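Local coordinates for cell wall surface anchor family protein (Streptococcus agalactiae serogroup V, PDB 3PF2) that probably forms the shaft of a cell-wall-anchored pilus as its major pilin subunit, here as a C-terminal fragment of two Ig-like domains that binds calcium, at residues L41-F47 with F100-A104; I67-L72 with L106-M110; T293-T297 with S306-T310. All coordinates share one frame. Where two conformers were deposited one is given. Numbering follows the deposited sequence.

Interaction 1 (L41-F47 with F100-A104); sequences LGDYEKF and FKEIA. With CA (calcium ion), chain C.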
loop_
_atom_site.group_PDB
_atom_site.type_symbol
_atom_site.label_atom_id
_atom_site.label_comp_id
_atom_site.label_asym_id
_atom_site.label_seq_id
_atom_site.Cartn_x
_atom_site.Cartn_y
_atom_site.Cartn_z
ATOM N N LEU A 41 -31.947 -6.659 3.889
ATOM C CA LEU A 41 -30.908 -7.536 3.379
ATOM C C LEU A 41 -31.388 -8.996 3.249
ATOM O O LEU A 41 -30.929 -9.719 2.377
ATOM C CB LEU A 41 -29.646 -7.463 4.262
ATOM C CG LEU A 41 -28.452 -8.271 3.752
ATOM C CD1 LEU A 41 -27.918 -7.748 2.403
ATOM C CD2 LEU A 41 -27.348 -8.319 4.792
ATOM N N GLY A 42 -32.317 -9.410 4.116
ATOM C CA GLY A 42 -32.838 -10.781 4.096
ATOM C C GLY A 42 -33.448 -11.200 2.772
ATOM O O GLY A 42 -33.471 -12.392 2.446
ATOM N N ASP A 43 -33.922 -10.214 2.010
ATOM C CA ASP A 43 -34.518 -10.430 0.684
ATOM C C ASP A 43 -33.500 -10.664 -0.429
ATOM O O ASP A 43 -33.851 -11.156 -1.503
ATOM C CB ASP A 43 -35.352 -9.216 0.279
ATOM C CG ASP A 43 -36.616 -9.050 1.096
ATOM O OD1 ASP A 43 -37.051 -10.005 1.777
ATOM O OD2 ASP A 43 -37.178 -7.934 1.034
ATOM N N TYR A 44 -32.237 -10.309 -0.191
ATOM C CA TYR A 44 -31.263 -10.244 -1.279
ATOM C C TYR A 44 -30.919 -11.624 -1.838
ATOM O O TYR A 44 -30.807 -12.595 -1.079
ATOM C CB TYR A 44 -29.997 -9.485 -0.824
ATOM C CG TYR A 44 -30.122 -7.963 -0.894
ATOM C CD1 TYR A 44 -31.207 -7.292 -0.312
ATOM C CD2 TYR A 44 -29.131 -7.195 -1.520
ATOM C CE1 TYR A 44 -31.312 -5.895 -0.368
ATOM C CE2 TYR A 44 -29.225 -5.802 -1.587
ATOM C CZ TYR A 44 -30.304 -5.162 -1.018
ATOM O OH TYR A 44 -30.402 -3.801 -1.094
ATOM N N GLU A 45 -30.759 -11.699 -3.161
ATOM C CA GLU A 45 -30.434 -12.938 -3.868
ATOM C C GLU A 45 -28.975 -13.011 -4.337
ATOM O O GLU A 45 -28.530 -14.056 -4.835
ATOM C CB GLU A 45 -31.401 -13.132 -5.053
ATOM C CG GLU A 45 -32.876 -13.011 -4.657
ATOM C CD GLU A 45 -33.827 -13.258 -5.819
ATOM O OE1 GLU A 45 -33.471 -12.917 -6.965
ATOM O OE2 GLU A 45 -34.944 -13.790 -5.583
ATOM N N LYS A 46 -28.243 -11.901 -4.175
ATOM C CA LYS A 46 -26.823 -11.833 -4.499
ATOM C C LYS A 46 -26.192 -10.676 -3.729
ATOM O O LYS A 46 -26.806 -9.623 -3.555
ATOM C CB LYS A 46 -26.606 -11.606 -5.999
ATOM C CG LYS A 46 -25.168 -11.850 -6.463
ATOM C CD LYS A 46 -24.904 -11.349 -7.878
ATOM C CE LYS A 46 -25.682 -12.128 -8.929
ATOM N NZ LYS A 46 -25.472 -13.609 -8.870
ATOM N N PHE A 47 -24.969 -10.888 -3.256
ATOM C CA PHE A 47 -24.207 -9.811 -2.629
ATOM C C PHE A 47 -22.755 -10.241 -2.776
ATOM O O PHE A 47 -22.203 -10.939 -1.925
ATOM C CB PHE A 47 -24.620 -9.643 -1.163
ATOM C CG PHE A 47 -24.200 -8.331 -0.555
ATOM C CD1 PHE A 47 -25.116 -7.296 -0.408
ATOM C CD2 PHE A 47 -22.894 -8.147 -0.104
ATOM C CE1 PHE A 47 -24.743 -6.079 0.158
ATOM C CE2 PHE A 47 -22.508 -6.936 0.464
ATOM C CZ PHE A 47 -23.436 -5.902 0.598
ATOM N N PHE A 100 -28.719 -14.932 3.874
ATOM C CA PHE A 100 -29.111 -13.525 3.911
ATOM C C PHE A 100 -30.084 -13.183 5.037
ATOM O O PHE A 100 -30.006 -12.097 5.613
ATOM C CB PHE A 100 -29.599 -13.048 2.534
ATOM C CG PHE A 100 -28.492 -12.952 1.500
ATOM C CD1 PHE A 100 -27.139 -12.970 1.882
ATOM C CD2 PHE A 100 -28.792 -12.817 0.151
ATOM C CE1 PHE A 100 -26.116 -12.880 0.928
ATOM C CE2 PHE A 100 -27.768 -12.710 -0.830
ATOM C CZ PHE A 100 -26.434 -12.746 -0.441
ATOM N N LYS A 101 -30.975 -14.122 5.362
ATOM C CA LYS A 101 -31.907 -13.954 6.477
ATOM C C LYS A 101 -31.195 -13.923 7.830
ATOM O O LYS A 101 -31.528 -13.114 8.699
ATOM C CB LYS A 101 -32.966 -15.064 6.464
ATOM C CG LYS A 101 -34.060 -14.860 5.422
ATOM C CD LYS A 101 -35.028 -13.760 5.846
ATOM C CE LYS A 101 -36.163 -13.608 4.843
ATOM N NZ LYS A 101 -37.093 -12.509 5.242
ATOM N N GLU A 102 -30.217 -14.805 7.991
ATOM C CA GLU A 102 -29.461 -14.896 9.237
ATOM C C GLU A 102 -28.592 -13.667 9.469
ATOM O O GLU A 102 -28.471 -13.200 10.605
ATOM C CB GLU A 102 -28.620 -16.165 9.267
ATOM C CG GLU A 102 -29.450 -17.413 9.543
ATOM C CD GLU A 102 -28.795 -18.683 9.048
ATOM O OE1 GLU A 102 -27.684 -19.013 9.525
ATOM O OE2 GLU A 102 -29.403 -19.354 8.183
ATOM N N ILE A 103 -28.009 -13.147 8.386
ATOM C CA ILE A 103 -27.211 -11.912 8.438
ATOM C C ILE A 103 -28.121 -10.728 8.761
ATOM O O ILE A 103 -27.773 -9.874 9.583
ATOM C CB ILE A 103 -26.387 -11.680 7.134
ATOM C CG1 ILE A 103 -25.402 -12.837 6.908
ATOM C CG2 ILE A 103 -25.631 -10.346 7.206
ATOM C CD1 ILE A 103 -24.878 -12.984 5.477
ATOM N N ALA A 104 -29.299 -10.700 8.138
ATOM C CA ALA A 104 -30.311 -9.680 8.418
ATOM C C ALA A 104 -30.728 -9.646 9.892
ATOM O O ALA A 104 -30.970 -8.566 10.448
ATOM C CB ALA A 104 -31.535 -9.875 7.523
HETATM CA CA CA C . -33.717 -10.789 -8.079
#
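No hydrogen bond crosses this contact, yet the two backbones come very close: Gly42 CA lies 4.1 Å from Lys101 CA and donates a CA-H...O contact to Phe100 O at 3.5 Å. Glycine suits the position, since a CB on Gly42 would crowd the Lys101 CD and Ala104 CB atoms. The 3-10 turn carrying it is held by Tyr44 N to Leu41 O (2.9 Å), so the turn packs its backbone against the first turn of helix 100-106. Phe100 contributes the largest buried area. Its ring reaches between the turn and the start of strand 46-52, with Phe100 CZ 3.7 Å from Phe47 CB and Lys46 N 3.5 Å from Phe100 CE2 at the ring edge. Leu41 adds a second apolar patch, Leu41 CD2 meeting Ile103 CG2 at 3.6 Å. At the solvent side, Asp43 OD1 and Lys101 NZ attract each other at 4.3 Å, too far for a salt bridge. Glu45 points the other way: its OE1 binds calcium CA at 2.4 Å, a site completed by Asp159, Thr161, Asp163, Ala165 and Asn167, while OE2 accepts a hydrogen bond from Lys164 N. The segment 41-47 thus joins a helix inserted after strand 90-95 to a calcium-binding loop, at one end of the Ig-like β-sandwich of this pilin domain.

Interaction 2 (I67-L72 with L106-M110); sequences IGSKTL and LLKGM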
loop_
_atom_site.group_PDB
_atom_site.type_symbol
_atom_site.label_atom_id
_atom_site.label_comp_id
_atom_site.label_asym_id
_atom_site.label_seq_id
_atom_site.Cartn_x
_atom_site.Cartn_y
_atom_site.Cartn_z
ATOM N N ILE A 67 -20.153 -6.212 10.864
ATOM C CA ILE A 67 -21.260 -5.267 10.762
ATOM C C ILE A 67 -21.535 -4.745 12.162
ATOM O O ILE A 67 -21.912 -5.514 13.060
ATOM C CB ILE A 67 -22.539 -5.887 10.152
ATOM C CG1 ILE A 67 -22.263 -6.416 8.742
ATOM C CG2 ILE A 67 -23.643 -4.846 10.118
ATOM C CD1 ILE A 67 -23.372 -7.298 8.170
ATOM N N GLY A 68 -21.328 -3.442 12.357
ATOM C CA GLY A 68 -21.385 -2.848 13.696
ATOM C C GLY A 68 -20.425 -3.644 14.556
ATOM O O GLY A 68 -19.313 -3.936 14.127
ATOM N N SER A 69 -20.876 -4.044 15.741
ATOM C CA SER A 69 -20.046 -4.801 16.679
ATOM C C SER A 69 -19.985 -6.284 16.330
ATOM O O SER A 69 -19.263 -7.049 16.974
ATOM C CB SER A 69 -20.599 -4.655 18.094
ATOM O OG SER A 69 -21.844 -5.320 18.187
ATOM N N LYS A 70 -20.753 -6.696 15.327
ATOM C CA LYS A 70 -20.932 -8.116 15.046
ATOM C C LYS A 70 -19.951 -8.641 14.020
ATOM O O LYS A 70 -19.601 -7.943 13.060
ATOM C CB LYS A 70 -22.367 -8.380 14.592
ATOM C CG LYS A 70 -23.390 -8.172 15.683
ATOM C CD LYS A 70 -24.019 -9.476 16.109
ATOM C CE LYS A 70 -25.112 -9.252 17.155
ATOM N NZ LYS A 70 -26.321 -8.532 16.640
ATOM N N THR A 71 -19.528 -9.886 14.214
ATOM C CA THR A 71 -18.590 -10.536 13.304
ATOM C C THR A 71 -19.286 -11.532 12.382
ATOM O O THR A 71 -20.148 -12.307 12.826
ATOM C CB THR A 71 -17.478 -11.281 14.084
ATOM O OG1 THR A 71 -16.890 -10.401 15.053
ATOM C CG2 THR A 71 -16.420 -11.803 13.148
ATOM N N LEU A 72 -18.910 -11.508 11.104
ATOM C CA LEU A 72 -19.297 -12.550 10.158
ATOM C C LEU A 72 -18.168 -13.560 9.954
ATOM O O LEU A 72 -16.992 -13.194 9.926
ATOM C CB LEU A 72 -19.730 -11.946 8.817
ATOM C CG LEU A 72 -20.901 -10.963 8.805
ATOM C CD1 LEU A 72 -21.202 -10.554 7.370
ATOM C CD2 LEU A 72 -22.150 -11.527 9.453
ATOM N N LEU A 106 -28.884 -10.410 12.507
ATOM C CA LEU A 106 -27.790 -9.782 13.254
ATOM C C LEU A 106 -27.928 -8.257 13.339
ATOM O O LEU A 106 -27.434 -7.634 14.287
ATOM C CB LEU A 106 -26.438 -10.152 12.644
ATOM C CG LEU A 106 -26.069 -11.631 12.557
ATOM C CD1 LEU A 106 -24.739 -11.799 11.849
ATOM C CD2 LEU A 106 -26.037 -12.295 13.937
ATOM N N LEU A 107 -28.614 -7.670 12.359
ATOM C CA LEU A 107 -28.805 -6.219 12.297
ATOM C C LEU A 107 -29.797 -5.677 13.326
ATOM O O LEU A 107 -29.869 -4.465 13.545
ATOM C CB LEU A 107 -29.257 -5.797 10.892
ATOM C CG LEU A 107 -28.517 -6.329 9.661
ATOM C CD1 LEU A 107 -29.297 -5.982 8.402
ATOM C CD2 LEU A 107 -27.092 -5.790 9.583
ATOM N N LYS A 108 -30.566 -6.565 13.949
ATOM C CA LYS A 108 -31.622 -6.139 14.857
ATOM C C LYS A 108 -31.051 -5.359 16.041
ATOM O O LYS A 108 -30.122 -5.811 16.716
ATOM C CB LYS A 108 -32.454 -7.341 15.322
ATOM C CG LYS A 108 -33.383 -7.915 14.239
ATOM C CD LYS A 108 -34.777 -7.292 14.262
ATOM C CE LYS A 108 -35.543 -7.657 15.544
ATOM N NZ LYS A 108 -37.007 -7.387 15.434
ATOM N N GLY A 109 -31.602 -4.170 16.256
ATOM C CA GLY A 109 -31.119 -3.275 17.291
ATOM C C GLY A 109 -30.059 -2.295 16.802
ATOM O O GLY A 109 -29.760 -1.320 17.489
ATOM N N MET A 110 -29.493 -2.556 15.625
ATOM C CA MET A 110 -28.478 -1.674 15.049
ATOM C C MET A 110 -29.099 -0.489 14.326
ATOM O O MET A 110 -30.218 -0.581 13.811
ATOM C CB MET A 110 -27.594 -2.435 14.066
ATOM C CG MET A 110 -26.535 -3.302 14.713
ATOM S SD MET A 110 -25.481 -4.098 13.489
ATOM C CE MET A 110 -24.825 -5.410 14.505
#
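A tight two-residue β-hairpin, joining strands 57-67 and 70-72 at the edge of one sheet of the Ig-like sandwich, faces the loop that leaves helix 100-106. That loop is itself shaped by a type II turn, closed by Met110 N to Leu107 O at 2.8 Å with Gly109 at its third position, which brings Met110 back against the hairpin. Ile67 opens the hairpin and packs inward, its CG2 lying 3.6 Å from Leu107 CD2 and 3.9 Å from Met110 SD. The backbones of Ile67 and Lys70 pair in both directions, Ile67 N to Lys70 O at 2.9 Å and Lys70 N to Ile67 O at 2.8 Å, and enclose a type II' turn. Gly68 takes the first corner with a positive phi of 54°, where a side chain would be strained; a CB there would also collide with Met110 SD. Ser69, at the tip, turns its hydroxyl to Asp127 and contributes little to the contact. Lys70 does more than any other residue of the hairpin: Lys70 CG rests 3.3 Å from Met110 CE, the terminal methyl, and Lys70 NZ donates a hydrogen bond to Leu106 O at 2.8 Å, the one hydrogen bond between the segments. Thr71 points away, whereas Leu72, whose backbone is hydrogen-bonded to Ile65, sends its side chain back across the gap, where Leu72 CD2 meets Leu106 CD1 at 3.5 Å.

Interaction 3 (T293-T297 with S306-T310); sequences TSYNT and SADAT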
loop_
_atom_site.group_PDB
_atom_site.type_symbol
_atom_site.label_atom_id
_atom_site.label_comp_id
_atom_site.label_asym_id
_atom_site.label_seq_id
_atom_site.Cartn_x
_atom_site.Cartn_y
_atom_site.Cartn_z
ATOM N N THR A 293 9.089 13.021 -6.107
ATOM C CA THR A 293 9.936 13.230 -7.281
ATOM C C THR A 293 11.422 12.925 -7.057
ATOM O O THR A 293 12.277 13.378 -7.828
ATOM C CB THR A 293 9.786 14.679 -7.839
ATOM O OG1 THR A 293 10.143 15.632 -6.814
ATOM C CG2 THR A 293 8.352 14.934 -8.295
ATOM N N SER A 294 11.734 12.144 -6.030
ATOM C CA SER A 294 13.140 11.853 -5.707
ATOM C C SER A 294 13.696 10.651 -6.474
ATOM O O SER A 294 14.873 10.314 -6.343
ATOM C CB SER A 294 13.322 11.678 -4.178
ATOM O OG SER A 294 12.423 10.714 -3.654
ATOM N N TYR A 295 12.856 10.001 -7.286
ATOM C CA TYR A 295 13.315 8.862 -8.079
ATOM C C TYR A 295 12.931 9.078 -9.547
ATOM O O TYR A 295 13.774 9.013 -10.428
ATOM C CB TYR A 295 12.777 7.516 -7.559
ATOM C CG TYR A 295 13.492 6.342 -8.219
ATOM C CD1 TYR A 295 14.695 5.858 -7.703
ATOM C CD2 TYR A 295 12.977 5.741 -9.367
ATOM C CE1 TYR A 295 15.363 4.800 -8.308
ATOM C CE2 TYR A 295 13.627 4.678 -9.975
ATOM C CZ TYR A 295 14.828 4.219 -9.443
ATOM O OH TYR A 295 15.488 3.169 -10.036
ATOM N N ASN A 296 11.650 9.320 -9.777
ATOM C CA ASN A 296 11.102 9.727 -11.067
ATOM C C ASN A 296 10.737 11.192 -11.045
ATOM O O ASN A 296 10.139 11.670 -10.087
ATOM C CB ASN A 296 9.832 8.913 -11.348
ATOM C CG ASN A 296 10.084 7.414 -11.344
ATOM O OD1 ASN A 296 9.365 6.646 -10.682
ATOM N ND2 ASN A 296 11.097 6.987 -12.078
ATOM N N THR A 297 11.039 11.917 -12.122
ATOM C CA THR A 297 10.711 13.343 -12.159
ATOM C C THR A 297 9.222 13.552 -12.369
ATOM O O THR A 297 8.653 14.519 -11.857
ATOM C CB THR A 297 11.478 14.093 -13.271
ATOM O OG1 THR A 297 11.134 13.524 -14.545
ATOM C CG2 THR A 297 12.997 13.993 -13.044
ATOM N N SER A 306 11.206 5.656 -14.511
ATOM C CA SER A 306 12.169 6.239 -15.452
ATOM C C SER A 306 13.546 6.422 -14.815
ATOM O O SER A 306 14.548 6.532 -15.522
ATOM C CB SER A 306 11.664 7.568 -16.025
ATOM O OG SER A 306 11.219 8.446 -15.007
ATOM N N ALA A 307 13.596 6.435 -13.481
ATOM C CA ALA A 307 14.857 6.601 -12.734
ATOM C C ALA A 307 15.684 7.795 -13.220
ATOM O O ALA A 307 16.907 7.696 -13.416
ATOM C CB ALA A 307 15.681 5.300 -12.763
ATOM N N ASP A 308 15.009 8.924 -13.394
ATOM C CA ASP A 308 15.618 10.100 -13.996
ATOM C C ASP A 308 15.804 11.280 -13.042
ATOM O O ASP A 308 16.328 12.318 -13.444
ATOM C CB ASP A 308 14.844 10.533 -15.251
ATOM C CG ASP A 308 13.452 11.050 -14.939
ATOM O OD1 ASP A 308 12.767 10.484 -14.049
ATOM O OD2 ASP A 308 13.035 12.028 -15.607
ATOM N N ALA A 309 15.386 11.150 -11.784
ATOM C CA ALA A 309 15.579 12.264 -10.851
ATOM C C ALA A 309 17.062 12.449 -10.608
ATOM O O ALA A 309 17.826 11.486 -10.638
ATOM C CB ALA A 309 14.844 12.039 -9.527
ATOM N N THR A 310 17.459 13.689 -10.359
ATOM C CA THR A 310 18.858 14.000 -10.098
ATOM C C THR A 310 19.299 13.311 -8.817
ATOM O O THR A 310 18.646 13.460 -7.789
ATOM C CB THR A 310 19.058 15.504 -10.002
ATOM O OG1 THR A 310 18.635 16.092 -11.238
ATOM C CG2 THR A 310 20.525 15.844 -9.759
HETATM O O HOH W 1 17.383 11.263 -6.396
HETATM O O HOH W 2 9.548 10.426 -14.705
#
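Asp308 takes both hydrogen bonds that Thr297 offers, Thr297 OG1 to Asp308 OD2 at 2.6 Å and Thr297 N to Asp308 OD1 at 3.0 Å, and so pins together two parts of the long loop joining strands 286-290 and 312-316 of the second domain, of prealbumin-like fold. In the conformer given, Ser306 OG donates to Asp308 OD1 at 2.7 Å, and water 2 in turn donates to Ser306 OG at 2.6 Å. One main-chain bond, Ala309 N to Tyr295 O at 3.0 Å, ties the backbones where they run closest. Farther along, water 1 sits 2.7 Å from Ser294 O and 2.9 Å from Thr310 O, spanning the gap where the segments diverge. Tyr295 carries its ring to Ala307 and its hydroxyl to Glu249, and it also touches Leu146, while Asn296 touches Val145, so the loop meets the chain just before strand 150-151. Ala307 adopts left-handed backbone angles (50°/46°), part of the bend that precedes Asp308. The packing centres on the small Ala309 methyl: Ala309 CB lies 3.5 Å from Ser294 C and 3.4 Å from Thr293 O.

Overall arrangement
Interactions 1 and 2 belong to the first domain and share helix 100-106 with its outgoing loop: their centres lie 13 Å apart, and Ile103 CG2 touches Ile67 CD1 at 3.9 Å. Interaction 1 packs the helix against the 3-10 turn and the start of strand 46-52, interaction 2 the outgoing loop against the 57-67/70-72 hairpin, so the two meet different sheets. Their chemistry is mainly apolar, with buried residues inside and lysines toward the solvent. Interaction 3, about 51 and 48 Å away between centres, lies in the other domain and closes one local loop largely through carboxylate, hydroxyl and water contacts. All three are only partly buried; interaction 1 alone includes a calcium ligand.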